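Local coordinates for protein TlmII (Streptoalloteichus hindustanus, PDB 4HVM) that takes part in the biosynthesis of the nonribosomal peptide antibiotic tallysomycin and, as a condensation-domain relative, may bind phosphopantetheine, at residues A100-L105 with E387-A392; E104-D109 with R123-R128. All blocks are in the same frame, centred on the assembly; numbering follows the deposited sequence.

Contact 1: A100-L105 with E387-A392; sequences ARCVEL and ELFREA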
loop_
_atom_site.group_PDB
_atom_site.type_symbol
_atom_site.label_atom_id
_atom_site.label_comp_id
_atom_site.label_asym_id
_atom_site.label_seq_id
_atom_site.Cartn_x
_atom_site.Cartn_y
_atom_site.Cartn_z
ATOM N N ALA A 100 -14.108 -1.716 -18.253
ATOM C CA ALA A 100 -13.391 -2.969 -18.058
ATOM C C ALA A 100 -12.062 -2.947 -18.797
ATOM O O ALA A 100 -11.090 -3.553 -18.350
ATOM C CB ALA A 100 -14.232 -4.146 -18.527
ATOM N N ARG A 101 -12.026 -2.244 -19.926
ATOM C CA ARG A 101 -10.818 -2.144 -20.735
ATOM C C ARG A 101 -9.801 -1.225 -20.077
ATOM O O ARG A 101 -8.594 -1.465 -20.148
ATOM C CB ARG A 101 -11.151 -1.621 -22.131
ATOM C CG ARG A 101 -12.267 -2.366 -22.837
ATOM C CD ARG A 101 -11.850 -3.764 -23.243
ATOM N NE ARG A 101 -12.022 -4.746 -22.175
ATOM C CZ ARG A 101 -13.149 -5.409 -21.937
ATOM N NH1 ARG A 101 -13.204 -6.289 -20.946
ATOM N NH2 ARG A 101 -14.224 -5.192 -22.685
ATOM N N CYS A 102 -10.297 -0.170 -19.437
ATOM C CA CYS A 102 -9.432 0.807 -18.786
ATOM C C CYS A 102 -8.673 0.171 -17.627
ATOM O O CYS A 102 -7.529 0.530 -17.345
ATOM C CB CYS A 102 -10.251 2.002 -18.300
ATOM S SG CYS A 102 -9.253 3.360 -17.658
ATOM N N VAL A 103 -9.320 -0.782 -16.963
ATOM C CA VAL A 103 -8.682 -1.535 -15.890
ATOM C C VAL A 103 -7.595 -2.426 -16.468
ATOM O O VAL A 103 -6.490 -2.506 -15.935
ATOM C CB VAL A 103 -9.696 -2.396 -15.113
ATOM C CG1 VAL A 103 -8.985 -3.320 -14.132
ATOM C CG2 VAL A 103 -10.691 -1.515 -14.386
ATOM N N GLU A 104 -7.917 -3.095 -17.569
ATOM C CA GLU A 104 -6.961 -3.962 -18.239
ATOM C C GLU A 104 -5.810 -3.146 -18.816
ATOM O O GLU A 104 -4.693 -3.639 -18.940
ATOM C CB GLU A 104 -7.654 -4.764 -19.345
ATOM C CG GLU A 104 -8.711 -5.742 -18.845
ATOM C CD GLU A 104 -9.716 -6.123 -19.922
ATOM O OE1 GLU A 104 -9.663 -5.538 -21.025
ATOM O OE2 GLU A 104 -10.562 -7.006 -19.665
ATOM N N LEU A 105 -6.082 -1.893 -19.162
ATOM C CA LEU A 105 -5.052 -1.017 -19.711
ATOM C C LEU A 105 -4.016 -0.655 -18.649
ATOM O O LEU A 105 -2.812 -0.793 -18.866
ATOM C CB LEU A 105 -5.688 0.253 -20.283
ATOM C CG LEU A 105 -4.793 1.279 -20.984
ATOM C CD1 LEU A 105 -5.543 1.918 -22.140
ATOM C CD2 LEU A 105 -4.329 2.347 -20.011
ATOM N N GLU A 387 -14.750 10.732 -8.959
ATOM C CA GLU A 387 -14.815 9.621 -8.016
ATOM C C GLU A 387 -13.652 8.668 -8.245
ATOM O O GLU A 387 -12.987 8.726 -9.279
ATOM C CB GLU A 387 -16.137 8.866 -8.168
ATOM C CG GLU A 387 -16.328 8.220 -9.540
ATOM C CD GLU A 387 -17.710 7.621 -9.726
ATOM O OE1 GLU A 387 -17.869 6.749 -10.607
ATOM O OE2 GLU A 387 -18.640 8.031 -9.000
ATOM N N LEU A 388 -13.403 7.798 -7.272
ATOM C CA LEU A 388 -12.374 6.777 -7.411
ATOM C C LEU A 388 -12.776 5.803 -8.510
ATOM O O LEU A 388 -13.958 5.511 -8.686
ATOM C CB LEU A 388 -12.167 6.034 -6.090
ATOM C CG LEU A 388 -11.120 6.585 -5.115
ATOM C CD1 LEU A 388 -11.412 8.026 -4.724
ATOM C CD2 LEU A 388 -11.034 5.701 -3.881
ATOM N N PHE A 389 -11.793 5.310 -9.255
ATOM C CA PHE A 389 -12.073 4.426 -10.380
ATOM C C PHE A 389 -11.653 2.983 -10.122
ATOM O O PHE A 389 -10.464 2.663 -10.143
ATOM C CB PHE A 389 -11.418 4.945 -11.663
ATOM C CG PHE A 389 -11.586 4.025 -12.836
ATOM C CD1 PHE A 389 -12.839 3.813 -13.388
ATOM C CD2 PHE A 389 -10.500 3.361 -13.378
ATOM C CE1 PHE A 389 -13.005 2.959 -14.462
ATOM C CE2 PHE A 389 -10.660 2.507 -14.453
ATOM C CZ PHE A 389 -11.913 2.306 -14.995
ATOM N N ARG A 390 -12.645 2.126 -9.880
ATOM C CA ARG A 390 -12.442 0.682 -9.749
ATOM C C ARG A 390 -11.263 0.322 -8.852
ATOM O O ARG A 390 -10.468 -0.554 -9.190
ATOM C CB ARG A 390 -12.257 0.040 -11.130
ATOM C CG ARG A 390 -13.458 0.164 -12.059
ATOM C CD ARG A 390 -14.538 -0.860 -11.734
ATOM N NE ARG A 390 -15.659 -0.779 -12.667
ATOM C CZ ARG A 390 -15.724 -1.440 -13.820
ATOM N NH1 ARG A 390 -14.731 -2.238 -14.189
ATOM N NH2 ARG A 390 -16.784 -1.302 -14.606
ATOM N N GLU A 391 -11.148 1.005 -7.718
ATOM C CA GLU A 391 -10.029 0.789 -6.806
ATOM C C GLU A 391 -9.898 -0.674 -6.387
ATOM O O GLU A 391 -8.792 -1.190 -6.245
ATOM C CB GLU A 391 -10.158 1.685 -5.572
ATOM C CG GLU A 391 -8.946 1.651 -4.654
ATOM C CD GLU A 391 -9.091 2.578 -3.462
ATOM O OE1 GLU A 391 -10.097 2.463 -2.729
ATOM O OE2 GLU A 391 -8.198 3.429 -3.263
ATOM N N ALA A 392 -11.037 -1.339 -6.213
ATOM C CA ALA A 392 -11.066 -2.745 -5.823
ATOM C C ALA A 392 -10.424 -3.659 -6.863
ATOM O O ALA A 392 -9.853 -4.694 -6.522
ATOM C CB ALA A 392 -12.490 -3.182 -5.553
#
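Phe389 contributes the largest share of the surface buried here, its ring reaching from the end of strand 385-388 to the helical segment 100-105, a span that suits a long, flat side chain. With CG anti to the backbone N (chi1 176°), the ring projects across the gap and brings its far end, CE2 and CZ, up to Cys102. Cys102 SG lies 3.6 Å from Phe389 CE2. It approaches obliquely, 50° off the ring normal. This is a sulfur-aromatic contact; a small, polarisable thiol suits a buried spot beside a ring. Cys102 CB shares the work, 3.7 Å from Phe389 CZ.

Val103, one residue on, touches both partners with its CG2 methyl. Val103 CG2 sits 4.0 Å from Phe389 CE2 and 3.9 Å from Arg390 CB, so the branched side chain fills the angle between ring and arginine. The contact thus joins helix 98-110, the helix of a beta-alpha-beta unit, to the exit of an edge strand of the same mixed sheet, where Phe389 is still paired by a backbone hydrogen bond with Gly40.

Arg390 occupies the N-cap position of the short helix 391-394, with a left-handed backbone conformation that turns the chain between strand and helix. Arginine suits this partly exposed rim because its aliphatic part does the packing: CG lies over one face of the Phe389 ring, near the rim, and the chain, bent at chi2, crosses Val103 at about a right angle. The guanidinium reaches past this apolar part, Arg390 NH1 coming 4.1 Å from Ala100 N without a hydrogen bond.

Contact 2: E104-D109 with R123-R128; sequences ELLRAD and RLHLVR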
loop_
_atom_site.group_PDB
_atom_site.type_symbol
_atom_site.label_atom_id
_atom_site.label_comp_id
_atom_site.label_asym_id
_atom_site.label_seq_id
_atom_site.Cartn_x
_atom_site.Cartn_y
_atom_site.Cartn_z
ATOM N N GLU A 104 -7.917 -3.095 -17.569
ATOM C CA GLU A 104 -6.961 -3.962 -18.239
ATOM C C GLU A 104 -5.810 -3.146 -18.816
ATOM O O GLU A 104 -4.693 -3.639 -18.940
ATOM C CB GLU A 104 -7.654 -4.764 -19.345
ATOM C CG GLU A 104 -8.711 -5.742 -18.845
ATOM C CD GLU A 104 -9.716 -6.123 -19.922
ATOM O OE1 GLU A 104 -9.663 -5.538 -21.025
ATOM O OE2 GLU A 104 -10.562 -7.006 -19.665
ATOM N N LEU A 105 -6.082 -1.893 -19.162
ATOM C CA LEU A 105 -5.052 -1.017 -19.711
ATOM C C LEU A 105 -4.016 -0.655 -18.649
ATOM O O LEU A 105 -2.812 -0.793 -18.866
ATOM C CB LEU A 105 -5.688 0.253 -20.283
ATOM C CG LEU A 105 -4.793 1.279 -20.984
ATOM C CD1 LEU A 105 -5.543 1.918 -22.140
ATOM C CD2 LEU A 105 -4.329 2.347 -20.011
ATOM N N LEU A 106 -4.495 -0.175 -17.507
ATOM C CA LEU A 106 -3.616 0.242 -16.421
ATOM C C LEU A 106 -2.829 -0.935 -15.850
ATOM O O LEU A 106 -1.648 -0.804 -15.527
ATOM C CB LEU A 106 -4.423 0.931 -15.322
ATOM C CG LEU A 106 -5.090 2.239 -15.743
ATOM C CD1 LEU A 106 -5.931 2.799 -14.618
ATOM C CD2 LEU A 106 -4.034 3.244 -16.169
ATOM N N ARG A 107 -3.491 -2.081 -15.728
ATOM C CA ARG A 107 -2.830 -3.304 -15.292
ATOM C C ARG A 107 -1.710 -3.688 -16.249
ATOM O O ARG A 107 -0.629 -4.095 -15.822
ATOM C CB ARG A 107 -3.828 -4.458 -15.201
ATOM C CG ARG A 107 -4.689 -4.467 -13.952
ATOM C CD ARG A 107 -5.663 -5.637 -13.984
ATOM N NE ARG A 107 -6.456 -5.735 -12.762
ATOM C CZ ARG A 107 -7.349 -6.691 -12.527
ATOM N NH1 ARG A 107 -7.566 -7.632 -13.434
ATOM N NH2 ARG A 107 -8.025 -6.706 -11.386
ATOM N N ALA A 108 -1.976 -3.556 -17.545
ATOM C CA ALA A 108 -1.001 -3.921 -18.565
ATOM C C ALA A 108 0.223 -3.019 -18.519
ATOM O O ALA A 108 1.355 -3.492 -18.613
ATOM C CB ALA A 108 -1.637 -3.877 -19.945
ATOM N N ASP A 109 -0.008 -1.719 -18.366
ATOM C CA ASP A 109 1.086 -0.761 -18.282
ATOM C C ASP A 109 1.849 -0.938 -16.976
ATOM O O ASP A 109 3.040 -0.642 -16.896
ATOM C CB ASP A 109 0.561 0.670 -18.394
ATOM C CG ASP A 109 1.678 1.693 -18.484
ATOM O OD1 ASP A 109 2.221 1.894 -19.591
ATOM O OD2 ASP A 109 2.020 2.298 -17.447
ATOM N N ARG A 123 3.904 7.196 -14.538
ATOM C CA ARG A 123 3.175 7.426 -15.781
ATOM C C ARG A 123 1.740 7.868 -15.509
ATOM O O ARG A 123 1.015 7.220 -14.759
ATOM C CB ARG A 123 3.184 6.160 -16.642
ATOM C CG ARG A 123 4.569 5.764 -17.127
ATOM C CD ARG A 123 4.605 4.339 -17.652
ATOM N NE ARG A 123 5.692 3.586 -17.036
ATOM C CZ ARG A 123 5.554 2.382 -16.491
ATOM N NH1 ARG A 123 4.373 1.780 -16.493
ATOM N NH2 ARG A 123 6.603 1.778 -15.948
ATOM N N LEU A 124 1.336 8.978 -16.118
ATOM C CA LEU A 124 -0.036 9.450 -15.999
ATOM C C LEU A 124 -0.811 9.040 -17.240
ATOM O O LEU A 124 -0.386 9.319 -18.360
ATOM C CB LEU A 124 -0.085 10.967 -15.810
ATOM C CG LEU A 124 0.538 11.506 -14.528
ATOM C CD1 LEU A 124 0.330 13.007 -14.411
ATOM C CD2 LEU A 124 -0.036 10.784 -13.318
ATOM N N HIS A 125 -1.938 8.363 -17.041
ATOM C CA HIS A 125 -2.782 7.943 -18.154
ATOM C C HIS A 125 -4.039 8.807 -18.253
ATOM O O HIS A 125 -4.736 9.018 -17.262
ATOM C CB HIS A 125 -3.160 6.465 -18.017
ATOM C CG HIS A 125 -2.007 5.524 -18.189
ATOM N ND1 HIS A 125 -1.765 4.850 -19.367
ATOM C CD2 HIS A 125 -1.028 5.145 -17.333
ATOM C CE1 HIS A 125 -0.686 4.098 -19.229
ATOM N NE2 HIS A 125 -0.221 4.259 -18.004
ATOM N N LEU A 126 -4.313 9.313 -19.452
ATOM C CA LEU A 126 -5.540 10.052 -19.719
ATOM C C LEU A 126 -6.404 9.206 -20.652
ATOM O O LEU A 126 -6.229 9.232 -21.869
ATOM C CB LEU A 126 -5.222 11.413 -20.349
ATOM C CG LEU A 126 -6.284 12.513 -20.292
ATOM C CD1 LEU A 126 -5.623 13.874 -20.404
ATOM C CD2 LEU A 126 -7.329 12.345 -21.386
ATOM N N VAL A 127 -7.327 8.446 -20.073
ATOM C CA VAL A 127 -8.119 7.493 -20.842
ATOM C C VAL A 127 -9.564 7.962 -20.969
ATOM O O VAL A 127 -10.262 8.112 -19.966
ATOM C CB VAL A 127 -8.108 6.099 -20.186
ATOM C CG1 VAL A 127 -8.651 5.058 -21.144
ATOM C CG2 VAL A 127 -6.703 5.724 -19.737
ATOM N N ARG A 128 -10.008 8.196 -22.200
ATOM C CA ARG A 128 -11.393 8.590 -22.442
ATOM C C ARG A 128 -12.257 7.364 -22.727
ATOM O O ARG A 128 -11.949 6.573 -23.618
ATOM C CB ARG A 128 -11.492 9.597 -23.591
ATOM C CG ARG A 128 -12.925 9.952 -23.963
ATOM C CD ARG A 128 -13.006 11.189 -24.843
ATOM N NE ARG A 128 -12.733 12.418 -24.100
ATOM C CZ ARG A 128 -13.652 13.109 -23.433
ATOM N NH1 ARG A 128 -14.911 12.692 -23.402
ATOM N NH2 ARG A 128 -13.310 14.219 -22.790
#
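Charge and hydrogen bonding concentrate on one oxygen, Asp109 OD2, which accepts from two donors of the strand. Arg123 NH1 makes a salt bridge to Asp109 OD2 at 2.6 Å, the side chains meeting tip to tip with the oxygen in the guanidinium plane. His125 NE2 donates to the same Asp109 OD2 at 3.0 Å, fairly straight at 156° and close to the plane of the ring. Both donors arrive from above the carboxylate plane, and the ring is turned 77° against the carboxylate. Asp109 CG, anti to the backbone N, carries the acid to the strand, while the backbone O of Asp109 receives a further, weak bond from Arg123 NH1. Asp109 OD1 has a salt bridge to Arg112, so two arginines would probably keep the acid ionised. The neutral imidazole can supply the NE2 proton, and the arginines would probably disfavour a second charge on it. An alanine in place of Asp109 would remove the shared acceptor and would probably leave His125 less firmly oriented and the charge of Arg123 less well balanced.

Apolar contacts follow nearer the start of the helical segment. Leu106 CD2 lies over one face of the imidazole, 4.0 Å from the His125 ring centroid, a CH-pi contact that suits a ring whose NE2 is engaged at its edge. Leu105 CD2 approaches the other ring nitrogen, 3.6 Å from His125 ND1, and also meets Val127 CG2 at 4.1 Å. Arg123, His125 and Val127 all face the helix. The segment axes run nearly antiparallel, at 158°, as expected for a helix packed on the second, parallel strand of a beta-alpha-beta crossover (87-91, 98-110, 122-128).

In the fold
Along the chain, the helical segments of both contacts come first and overlap in helix 98-110, with Glu104 and Leu105 in common. The chain then continues into strand 122-128 for contact 2, whereas the partner of contact 1 arrives some 280 residues later, at the end of strand 385-388. Their centres lie about 9 Å apart, and Cys102 SG touches Val127 CB at 3.9 Å, so the two interfaces adjoin. All the strands belong to one mixed five-stranded sheet. The late strand 385-388 completes its edge, and the exit of that strand is packed against the helix; a strand lent by the second half of the chain to the sheet of the first is consistent with the two-lobed condensation-domain fold.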